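PDB 6HOX: binding domain (Hc) of Paraclostridial Mosquitocidal Protein 1 from Paraclostridium bifermentans, which targets the toxin to host nerve cells, acting as the receptor-binding part of a botulinum-like neurotoxin active against Anopheles mosquitoes. Local coordinates for residues 50-55 and 61-66; 79-84 and 224-229; 420-425 and 431-436. All coordinates share one frame; numbering follows the deposited sequence.

Contact 1: 50-55 and 61-66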
loop_
_atom_site.group_PDB
_atom_site.type_symbol
_atom_site.label_atom_id
_atom_site.label_comp_id
_atom_site.label_asym_id
_atom_site.label_seq_id
_atom_site.Cartn_x
_atom_site.Cartn_y
_atom_site.Cartn_z
ATOM N N THR A 50 -18.027 2.891 -20.184
ATOM C CA THR A 50 -18.652 3.828 -19.235
ATOM C C THR A 50 -18.721 3.231 -17.832
ATOM O O THR A 50 -19.003 3.958 -16.899
ATOM C CB THR A 50 -20.053 4.276 -19.684
ATOM O OG1 THR A 50 -20.889 3.130 -19.845
ATOM C CG2 THR A 50 -20.004 5.050 -20.979
ATOM N N GLY A 51 -18.470 1.923 -17.698
ATOM C CA GLY A 51 -18.426 1.279 -16.382
ATOM C C GLY A 51 -17.123 1.526 -15.628
ATOM O O GLY A 51 -17.036 1.196 -14.458
ATOM N N VAL A 52 -16.098 2.057 -16.308
ATOM C CA VAL A 52 -14.811 2.367 -15.682
ATOM C C VAL A 52 -14.988 3.641 -14.844
ATOM O O VAL A 52 -15.686 4.566 -15.260
ATOM C CB VAL A 52 -13.690 2.541 -16.724
ATOM C CG1 VAL A 52 -12.354 2.878 -16.068
ATOM C CG2 VAL A 52 -13.542 1.326 -17.630
ATOM N N GLN A 53 -14.361 3.687 -13.662
ATOM C CA GLN A 53 -14.422 4.875 -12.817
ATOM C C GLN A 53 -13.018 5.439 -12.577
ATOM O O GLN A 53 -11.994 4.768 -12.756
ATOM C CB GLN A 53 -15.106 4.541 -11.492
ATOM C CG GLN A 53 -16.505 3.967 -11.669
ATOM C CD GLN A 53 -17.078 3.422 -10.386
ATOM O OE1 GLN A 53 -16.373 2.904 -9.528
ATOM N NE2 GLN A 53 -18.390 3.506 -10.264
ATOM N N ILE A 54 -13.014 6.717 -12.204
ATOM C CA ILE A 54 -11.871 7.447 -11.760
ATOM C C ILE A 54 -12.108 7.789 -10.286
ATOM O O ILE A 54 -13.097 8.417 -9.950
ATOM C CB ILE A 54 -11.663 8.707 -12.624
ATOM C CG1 ILE A 54 -11.573 8.361 -14.113
ATOM C CG2 ILE A 54 -10.452 9.494 -12.150
ATOM C CD1 ILE A 54 -11.458 9.571 -15.025
ATOM N N VAL A 55 -11.208 7.335 -9.417
ATOM C CA VAL A 55 -11.357 7.502 -7.986
ATOM C C VAL A 55 -10.049 8.072 -7.448
ATOM O O VAL A 55 -9.066 8.194 -8.191
ATOM C CB VAL A 55 -11.737 6.175 -7.296
ATOM C CG1 VAL A 55 -13.075 5.648 -7.809
ATOM C CG2 VAL A 55 -10.652 5.115 -7.435
ATOM N N LYS A 61 -5.494 10.735 -9.046
ATOM C CA LYS A 61 -6.603 9.849 -9.346
ATOM C C LYS A 61 -6.099 8.514 -9.926
ATOM O O LYS A 61 -5.012 8.413 -10.482
ATOM C CB LYS A 61 -7.570 10.544 -10.311
ATOM C CG LYS A 61 -8.140 11.859 -9.797
ATOM C CD LYS A 61 -9.243 11.673 -8.776
ATOM C CE LYS A 61 -9.919 12.981 -8.418
ATOM N NZ LYS A 61 -10.863 12.841 -7.275
ATOM N N THR A 62 -6.932 7.486 -9.784
ATOM C CA THR A 62 -6.624 6.172 -10.295
ATOM C C THR A 62 -7.866 5.580 -10.968
ATOM O O THR A 62 -8.996 5.938 -10.664
ATOM C CB THR A 62 -6.090 5.275 -9.170
ATOM O OG1 THR A 62 -5.571 4.077 -9.749
ATOM C CG2 THR A 62 -7.142 4.943 -8.135
ATOM N N ILE A 63 -7.611 4.637 -11.870
ATOM C CA ILE A 63 -8.638 3.843 -12.478
ATOM C C ILE A 63 -9.165 2.842 -11.451
ATOM O O ILE A 63 -8.402 2.261 -10.667
ATOM C CB ILE A 63 -8.084 3.124 -13.719
ATOM C CG1 ILE A 63 -7.717 4.123 -14.818
ATOM C CG2 ILE A 63 -9.066 2.057 -14.175
ATOM C CD1 ILE A 63 -6.675 3.612 -15.799
ATOM N N ARG A 64 -10.487 2.644 -11.485
ATOM C CA ARG A 64 -11.152 1.603 -10.743
ATOM C C ARG A 64 -11.981 0.748 -11.715
ATOM O O ARG A 64 -12.811 1.274 -12.464
ATOM C CB ARG A 64 -12.042 2.204 -9.653
ATOM C CG ARG A 64 -12.954 1.177 -8.993
ATOM C CD ARG A 64 -13.770 1.730 -7.827
ATOM N NE ARG A 64 -14.791 0.786 -7.369
ATOM C CZ ARG A 64 -15.315 0.750 -6.149
ATOM N NH1 ARG A 64 -14.869 1.563 -5.205
ATOM N NH2 ARG A 64 -16.303 -0.089 -5.889
ATOM N N LEU A 65 -11.728 -0.565 -11.696
ATOM C CA LEU A 65 -12.468 -1.568 -12.452
ATOM C C LEU A 65 -13.378 -2.355 -11.505
ATOM O O LEU A 65 -12.907 -2.906 -10.528
ATOM C CB LEU A 65 -11.468 -2.519 -13.106
ATOM C CG LEU A 65 -10.557 -1.906 -14.170
ATOM C CD1 LEU A 65 -9.607 -2.963 -14.731
ATOM C CD2 LEU A 65 -11.369 -1.303 -15.302
ATOM N N ASN A 66 -14.663 -2.431 -11.850
ATOM C CA ASN A 66 -15.716 -3.106 -11.105
ATOM C C ASN A 66 -16.079 -4.402 -11.831
ATOM O O ASN A 66 -15.645 -4.629 -12.946
ATOM C CB ASN A 66 -16.946 -2.200 -10.944
ATOM C CG ASN A 66 -16.637 -0.982 -10.100
ATOM O OD1 ASN A 66 -15.909 -1.080 -9.111
ATOM N ND2 ASN A 66 -17.167 0.171 -10.483
HETATM O O HOH W 1 -18.834 0.266 -12.730
#
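Gln53 and Arg64 face each other as an antiparallel hydrogen-bonded pair, and their backbones are joined twice: Gln53 N reaches Arg64 O at 3.1 Å with a nearly straight N-H...O angle of 173°, and Arg64 N returns to Gln53 O. Two residues on, Val55 and Thr62 repeat the pattern, the shorter bond running from Thr62 N to Val55 O at 2.8 Å. Between them lies the non-hydrogen-bonded pair Ile54 and Ile63. Packing is tight around Val55, whose CG2 meets CG2 of Thr62 at 3.6 Å and also rests on CB of Arg64, while its CG1 lies against the extended Arg64 chain. These three bridges define a beta hairpin, strands 53-56 and 61-66, in the curled antiparallel sheet of the concanavalin-like N-terminal receptor-binding domain; strand 61-66 continues the sheet to strand 218-227. On the other face Ile54 and Ile63 turn to Ile36, as does Val52, whose CG1 touches Ile63 CG2 at 3.9 Å. Toward Gly51 and Asn66 the contact becomes polar and looser: Gly51 O and Asn66 ND2, 4.1 Å apart, are joined through a water. The same ND2 donates to Gln53 OE1 at 3.0 Å from well above the carbonyl plane, the amides standing at 90°. Asn66 OD1 takes Arg64 NE on a lone pair at 2.8 Å, which helps to set the guanidinium's rotation; Arg64 NH1 also forms a salt bridge with Glu442, and Phe218 makes a cation-pi contact. At the turn end, solvent-exposed Lys61 lays CB against Ile54 CG2 and sends NZ to Asp56.

Contact 2: 79-84 and 224-229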
loop_
_atom_site.group_PDB
_atom_site.type_symbol
_atom_site.label_atom_id
_atom_site.label_comp_id
_atom_site.label_asym_id
_atom_site.label_seq_id
_atom_site.Cartn_x
_atom_site.Cartn_y
_atom_site.Cartn_z
ATOM N N GLU A 79 2.818 -1.245 -33.372
ATOM C CA GLU A 79 4.167 -1.766 -33.576
ATOM C C GLU A 79 5.005 -1.602 -32.305
ATOM O O GLU A 79 5.813 -2.466 -31.978
ATOM C CB GLU A 79 4.853 -1.047 -34.734
ATOM C CG GLU A 79 4.194 -1.302 -36.071
ATOM C CD GLU A 79 5.118 -1.101 -37.256
ATOM O OE1 GLU A 79 6.243 -0.582 -37.047
ATOM O OE2 GLU A 79 4.722 -1.470 -38.385
ATOM N N SER A 80 4.818 -0.474 -31.617
ATOM C CA SER A 80 5.560 -0.169 -30.399
ATOM C C SER A 80 5.112 -1.103 -29.265
ATOM O O SER A 80 5.951 -1.627 -28.539
ATOM C CB SER A 80 5.423 1.284 -30.031
ATOM O OG SER A 80 4.056 1.647 -29.905
ATOM N N ILE A 81 3.799 -1.334 -29.140
ATOM C CA ILE A 81 3.256 -2.305 -28.166
ATOM C C ILE A 81 3.295 -3.700 -28.800
ATOM O O ILE A 81 2.288 -4.185 -29.323
ATOM C CB ILE A 81 1.827 -1.949 -27.701
ATOM C CG1 ILE A 81 1.683 -0.486 -27.289
ATOM C CG2 ILE A 81 1.399 -2.875 -26.576
ATOM C CD1 ILE A 81 0.260 -0.084 -26.964
ATOM N N ASN A 82 4.457 -4.349 -28.720
ATOM C CA ASN A 82 4.703 -5.569 -29.475
ATOM C C ASN A 82 5.364 -6.640 -28.591
ATOM O O ASN A 82 6.379 -6.390 -27.912
ATOM C CB ASN A 82 5.554 -5.286 -30.711
ATOM C CG ASN A 82 6.070 -6.561 -31.331
ATOM O OD1 ASN A 82 7.265 -6.845 -31.271
ATOM N ND2 ASN A 82 5.161 -7.354 -31.871
ATOM N N PHE A 83 4.796 -7.850 -28.653
ATOM C CA PHE A 83 5.241 -8.992 -27.859
ATOM C C PHE A 83 5.762 -10.100 -28.788
ATOM O O PHE A 83 5.640 -11.276 -28.463
ATOM C CB PHE A 83 4.094 -9.459 -26.954
ATOM C CG PHE A 83 3.501 -8.353 -26.118
ATOM C CD1 PHE A 83 4.191 -7.848 -25.027
ATOM C CD2 PHE A 83 2.271 -7.796 -26.435
ATOM C CE1 PHE A 83 3.665 -6.814 -24.267
ATOM C CE2 PHE A 83 1.744 -6.764 -25.672
ATOM C CZ PHE A 83 2.443 -6.273 -24.593
ATOM N N SER A 84 6.370 -9.707 -29.917
ATOM C CA SER A 84 6.965 -10.637 -30.897
ATOM C C SER A 84 8.160 -11.354 -30.258
ATOM O O SER A 84 8.725 -10.861 -29.277
ATOM C CB SER A 84 7.383 -9.918 -32.156
ATOM O OG SER A 84 8.615 -9.229 -31.962
ATOM N N PHE A 224 -0.000 1.591 -15.430
ATOM C CA PHE A 224 0.256 0.354 -16.121
ATOM C C PHE A 224 1.105 0.684 -17.349
ATOM O O PHE A 224 0.627 1.287 -18.326
ATOM C CB PHE A 224 -1.023 -0.398 -16.470
ATOM C CG PHE A 224 -0.789 -1.762 -17.067
ATOM C CD1 PHE A 224 -0.392 -1.907 -18.389
ATOM C CD2 PHE A 224 -0.980 -2.906 -16.303
ATOM C CE1 PHE A 224 -0.209 -3.169 -18.941
ATOM C CE2 PHE A 224 -0.792 -4.166 -16.851
ATOM C CZ PHE A 224 -0.400 -4.294 -18.165
ATOM N N ASN A 225 2.384 0.335 -17.241
ATOM C CA ASN A 225 3.396 0.742 -18.151
ATOM C C ASN A 225 3.923 -0.484 -18.892
ATOM O O ASN A 225 4.063 -1.546 -18.290
ATOM C CB ASN A 225 4.550 1.449 -17.441
ATOM C CG ASN A 225 4.135 2.749 -16.795
ATOM O OD1 ASN A 225 3.001 3.197 -16.966
ATOM N ND2 ASN A 225 5.046 3.329 -16.026
ATOM N N ILE A 226 4.184 -0.308 -20.192
ATOM C CA ILE A 226 4.942 -1.275 -21.011
ATOM C C ILE A 226 6.220 -0.592 -21.501
ATOM O O ILE A 226 6.189 0.535 -22.000
ATOM C CB ILE A 226 4.111 -1.814 -22.191
ATOM C CG1 ILE A 226 2.794 -2.437 -21.717
ATOM C CG2 ILE A 226 4.964 -2.791 -22.997
ATOM C CD1 ILE A 226 1.795 -2.698 -22.812
ATOM N N TYR A 227 7.339 -1.293 -21.330
ATOM C CA TYR A 227 8.643 -0.859 -21.760
ATOM C C TYR A 227 9.150 -1.877 -22.777
ATOM O O TYR A 227 8.889 -3.082 -22.617
ATOM C CB TYR A 227 9.653 -0.787 -20.612
ATOM C CG TYR A 227 9.264 0.095 -19.456
ATOM C CD1 TYR A 227 8.371 -0.342 -18.485
ATOM C CD2 TYR A 227 9.806 1.361 -19.309
ATOM C CE1 TYR A 227 8.003 0.469 -17.418
ATOM C CE2 TYR A 227 9.461 2.178 -18.243
ATOM C CZ TYR A 227 8.546 1.736 -17.305
ATOM O OH TYR A 227 8.198 2.542 -16.272
ATOM N N GLN A 228 9.908 -1.383 -23.767
ATOM C CA GLN A 228 10.375 -2.192 -24.897
ATOM C C GLN A 228 11.768 -2.763 -24.600
ATOM O O GLN A 228 12.531 -3.034 -25.511
ATOM C CB GLN A 228 10.384 -1.349 -26.178
ATOM C CG GLN A 228 11.473 -0.280 -26.191
ATOM C CD GLN A 228 11.324 0.694 -27.336
ATOM O OE1 GLN A 228 10.613 0.441 -28.310
ATOM N NE2 GLN A 228 12.019 1.817 -27.229
ATOM N N ARG A 229 12.072 -2.966 -23.317
ATOM C CA ARG A 229 13.283 -3.622 -22.859
ATOM C C ARG A 229 12.940 -4.386 -21.575
ATOM O O ARG A 229 11.964 -4.049 -20.904
ATOM C CB ARG A 229 14.360 -2.557 -22.604
ATOM C CG ARG A 229 15.746 -3.111 -22.320
ATOM C CD ARG A 229 16.812 -2.033 -22.376
ATOM N NE ARG A 229 16.591 -0.980 -21.393
ATOM C CZ ARG A 229 16.959 -1.044 -20.119
ATOM N NH1 ARG A 229 17.359 -2.191 -19.598
ATOM N NH2 ARG A 229 16.929 0.042 -19.370
#
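In the concanavalin-like N-terminal receptor-binding domain, a loop between strands 73-75 and 89-96 packs on strand 218-227 through a small apolar contact, with 154 Å² buried between the two segments. Three buried side chains make the contact. Ile226 points from its strand toward the loop, and its terminal methyl CD1 is the atom that meets both partners. Ile81 approaches with its branch methyl: CG2 stands 3.8 Å from Ile226 CD1, and the two side chains cross at about a right angle. The Ile81 rotamer, with CG2 anti to the backbone N (chi1 -48°), puts this methyl rather than the CG1 arm against Ile226 CD1. Ile81 is also the centre of an inverse gamma turn (phi/psi -85/83°), a sharp bend in the loop immediately before Asn82 and Phe83. Farther out, Ile205 of strand 205-207 touches both isoleucines, and the Phe83 ring makes edge-to-face contacts with Trp123 and Phe89, so the contact belongs to a larger apolar and aromatic cluster. The remaining link uses the rim of the Phe83 ring rather than its face: Ile226 CD1 lies near the ring plane, 4.0 Å from the para carbon CZ of Phe83.

Contact 3: 420-425 and 431-436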
loop_
_atom_site.group_PDB
_atom_site.type_symbol
_atom_site.label_atom_id
_atom_site.label_comp_id
_atom_site.label_asym_id
_atom_site.label_seq_id
_atom_site.Cartn_x
_atom_site.Cartn_y
_atom_site.Cartn_z
ATOM N N ASP A 420 18.374 8.341 20.636
ATOM C CA ASP A 420 19.828 8.502 20.578
ATOM C C ASP A 420 20.503 7.303 19.895
ATOM O O ASP A 420 21.553 7.467 19.294
ATOM C CB ASP A 420 20.445 8.686 21.972
ATOM C CG ASP A 420 19.989 9.936 22.708
ATOM O OD1 ASP A 420 19.470 10.866 22.040
ATOM O OD2 ASP A 420 20.114 9.952 23.956
ATOM N N ASN A 421 19.889 6.115 19.955
ATOM C CA ASN A 421 20.496 4.892 19.399
ATOM C C ASN A 421 19.693 4.362 18.195
ATOM O O ASN A 421 19.765 3.184 17.851
ATOM C CB ASN A 421 20.625 3.848 20.508
ATOM C CG ASN A 421 21.521 4.330 21.627
ATOM O OD1 ASN A 421 21.026 4.769 22.673
ATOM N ND2 ASN A 421 22.821 4.319 21.381
ATOM N N TYR A 422 18.951 5.235 17.518
ATOM C CA TYR A 422 18.015 4.765 16.494
ATOM C C TYR A 422 18.706 3.831 15.494
ATOM O O TYR A 422 18.184 2.755 15.182
ATOM C CB TYR A 422 17.380 5.916 15.717
ATOM C CG TYR A 422 16.357 5.422 14.730
ATOM C CD1 TYR A 422 15.138 4.935 15.170
ATOM C CD2 TYR A 422 16.626 5.374 13.370
ATOM C CE1 TYR A 422 14.186 4.458 14.281
ATOM C CE2 TYR A 422 15.690 4.889 12.469
ATOM C CZ TYR A 422 14.465 4.429 12.926
ATOM O OH TYR A 422 13.519 3.964 12.064
ATOM N N LYS A 423 19.882 4.246 15.011
ATOM C CA LYS A 423 20.544 3.584 13.890
ATOM C C LYS A 423 20.907 2.132 14.234
ATOM O O LYS A 423 21.066 1.331 13.335
ATOM C CB LYS A 423 21.787 4.376 13.471
ATOM C CG LYS A 423 21.463 5.713 12.826
ATOM C CD LYS A 423 22.654 6.586 12.499
ATOM C CE LYS A 423 22.218 7.991 12.133
ATOM N NZ LYS A 423 22.976 8.537 10.979
ATOM N N THR A 424 21.021 1.798 15.525
ATOM C CA THR A 424 21.522 0.487 15.941
ATOM C C THR A 424 20.416 -0.407 16.525
ATOM O O THR A 424 20.707 -1.523 16.931
ATOM C CB THR A 424 22.672 0.658 16.944
ATOM O OG1 THR A 424 22.172 1.272 18.135
ATOM C CG2 THR A 424 23.824 1.450 16.367
ATOM N N LEU A 425 19.164 0.068 16.565
ATOM C CA LEU A 425 18.103 -0.638 17.273
ATOM C C LEU A 425 17.877 -2.005 16.631
ATOM O O LEU A 425 17.952 -2.134 15.419
ATOM C CB LEU A 425 16.803 0.170 17.221
ATOM C CG LEU A 425 16.786 1.482 18.002
ATOM C CD1 LEU A 425 15.498 2.231 17.751
ATOM C CD2 LEU A 425 16.966 1.239 19.487
ATOM N N THR A 431 10.368 -1.688 15.265
ATOM C CA THR A 431 8.943 -1.980 15.062
ATOM C C THR A 431 8.067 -1.130 16.011
ATOM O O THR A 431 7.061 -0.574 15.574
ATOM C CB THR A 431 8.691 -3.497 15.172
ATOM O OG1 THR A 431 9.366 -4.183 14.112
ATOM C CG2 THR A 431 7.236 -3.884 15.080
ATOM N N LYS A 432 8.458 -1.021 17.295
ATOM C CA LYS A 432 7.711 -0.271 18.320
ATOM C C LYS A 432 7.721 1.249 18.089
ATOM O O LYS A 432 6.939 1.971 18.754
ATOM C CB LYS A 432 8.314 -0.456 19.717
ATOM C CG LYS A 432 8.278 -1.860 20.286
ATOM C CD LYS A 432 8.435 -1.900 21.785
ATOM C CE LYS A 432 9.814 -1.525 22.277
ATOM N NZ LYS A 432 9.744 -0.949 23.647
ATOM N N THR A 433 8.612 1.744 17.225
ATOM C CA THR A 433 8.753 3.186 16.949
ATOM C C THR A 433 8.126 3.583 15.600
ATOM O O THR A 433 8.168 4.751 15.227
ATOM C CB THR A 433 10.218 3.635 17.020
ATOM O OG1 THR A 433 10.991 2.927 16.048
ATOM C CG2 THR A 433 10.817 3.418 18.394
ATOM N N ASN A 434 7.483 2.634 14.920
ATOM C CA ASN A 434 6.829 2.889 13.635
ATOM C C ASN A 434 5.324 2.972 13.856
ATOM O O ASN A 434 4.750 2.108 14.498
ATOM C CB ASN A 434 7.141 1.802 12.611
ATOM C CG ASN A 434 8.579 1.816 12.146
ATOM O OD1 ASN A 434 9.189 2.874 12.029
ATOM N ND2 ASN A 434 9.104 0.649 11.818
ATOM N N TRP A 435 4.719 4.030 13.310
ATOM C CA TRP A 435 3.334 4.362 13.484
ATOM C C TRP A 435 2.647 4.449 12.119
ATOM O O TRP A 435 3.222 4.992 11.174
ATOM C CB TRP A 435 3.222 5.685 14.240
ATOM C CG TRP A 435 3.664 5.559 15.666
ATOM C CD1 TRP A 435 4.897 5.835 16.169
ATOM C CD2 TRP A 435 2.885 5.055 16.765
ATOM N NE1 TRP A 435 4.929 5.577 17.513
ATOM C CE2 TRP A 435 3.714 5.089 17.908
ATOM C CE3 TRP A 435 1.570 4.581 16.899
ATOM C CZ2 TRP A 435 3.269 4.685 19.167
ATOM C CZ3 TRP A 435 1.129 4.188 18.145
ATOM C CH2 TRP A 435 1.970 4.230 19.262
ATOM N N TYR A 436 1.421 3.916 12.061
ATOM C CA TYR A 436 0.561 3.983 10.902
ATOM C C TYR A 436 -0.682 4.819 11.204
ATOM O O TYR A 436 -1.231 4.794 12.330
ATOM C CB TYR A 436 0.056 2.602 10.476
ATOM C CG TYR A 436 1.076 1.619 9.977
ATOM C CD1 TYR A 436 1.552 1.647 8.673
ATOM C CD2 TYR A 436 1.483 0.572 10.784
ATOM C CE1 TYR A 436 2.428 0.683 8.195
ATOM C CE2 TYR A 436 2.394 -0.370 10.335
ATOM C CZ TYR A 436 2.862 -0.324 9.035
ATOM O OH TYR A 436 3.753 -1.281 8.621
HETATM O O HOH W 2 11.442 3.060 13.353
#
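Tyr422 and Thr433 meet at the edge of the tyrosine ring, where Thr433 OG1 lies in the ring plane 4.0 Å from Tyr422 CE1. Direct contact is slight, with 90 Å² buried, and the stronger link is a single water. Tyr422 OH donates to it at 2.6 Å; the water in turn donates to Thr433 OG1 at 2.7 Å and to Asn434 OD1 at 2.6 Å. Its oxygen also lies in the plane of the tyrosine ring. The nearest alpha carbons, those of Tyr422 and Thr433, are 9.4 Å apart, so the phenol has to span the gap; CG anti to the backbone N (chi1 -176°) sends it across. In the second shell, Gln376 NE2 hydrogen-bonds the Tyr422 hydroxyl, and Gln384 NE2 and Gln268 OE1 bind the two ends of the Asn434 amide. His430 ties both sides together: its O pairs with Thr433 OG1, its NE2 bonds Tyr422 O, and its ring meets the tyrosine ring. Tyr422 begins the 3-10 segment 422-424 after helix 416-420, while Thr433 and Asn434 lie in the connection between helix 427-432 and strand 435-438, which pairs with strand 263-267 in the trefoil-type C-terminal receptor-binding domain. All three side chains are buried. With the Tyr422 hydroxyl as its donor and both its own hydrogens directed to Thr433 OG1 and Asn434 OD1, the water probably satisfies polar atoms inside the domain.

Along the chain the contacts come in series, contact 1 closing before contact 2 opens and contact 2 before contact 3. Contacts 1 and 2 belong to the N-terminal receptor-binding domain and reach the same antiparallel sheet, since strands 61-66 and 218-227 are neighbours in it; their centres are 24 Å apart and their nearest atoms about 7 Å, so they do not touch. Contact 3 lies in the C-terminal receptor-binding domain, across the chain's centre, with its centre 38 Å from that of contact 1 and 42 Å from that of contact 2. Two contacts therefore sample one concanavalin-like sheet, while the third belongs to the separate trefoil-type half of the binding region.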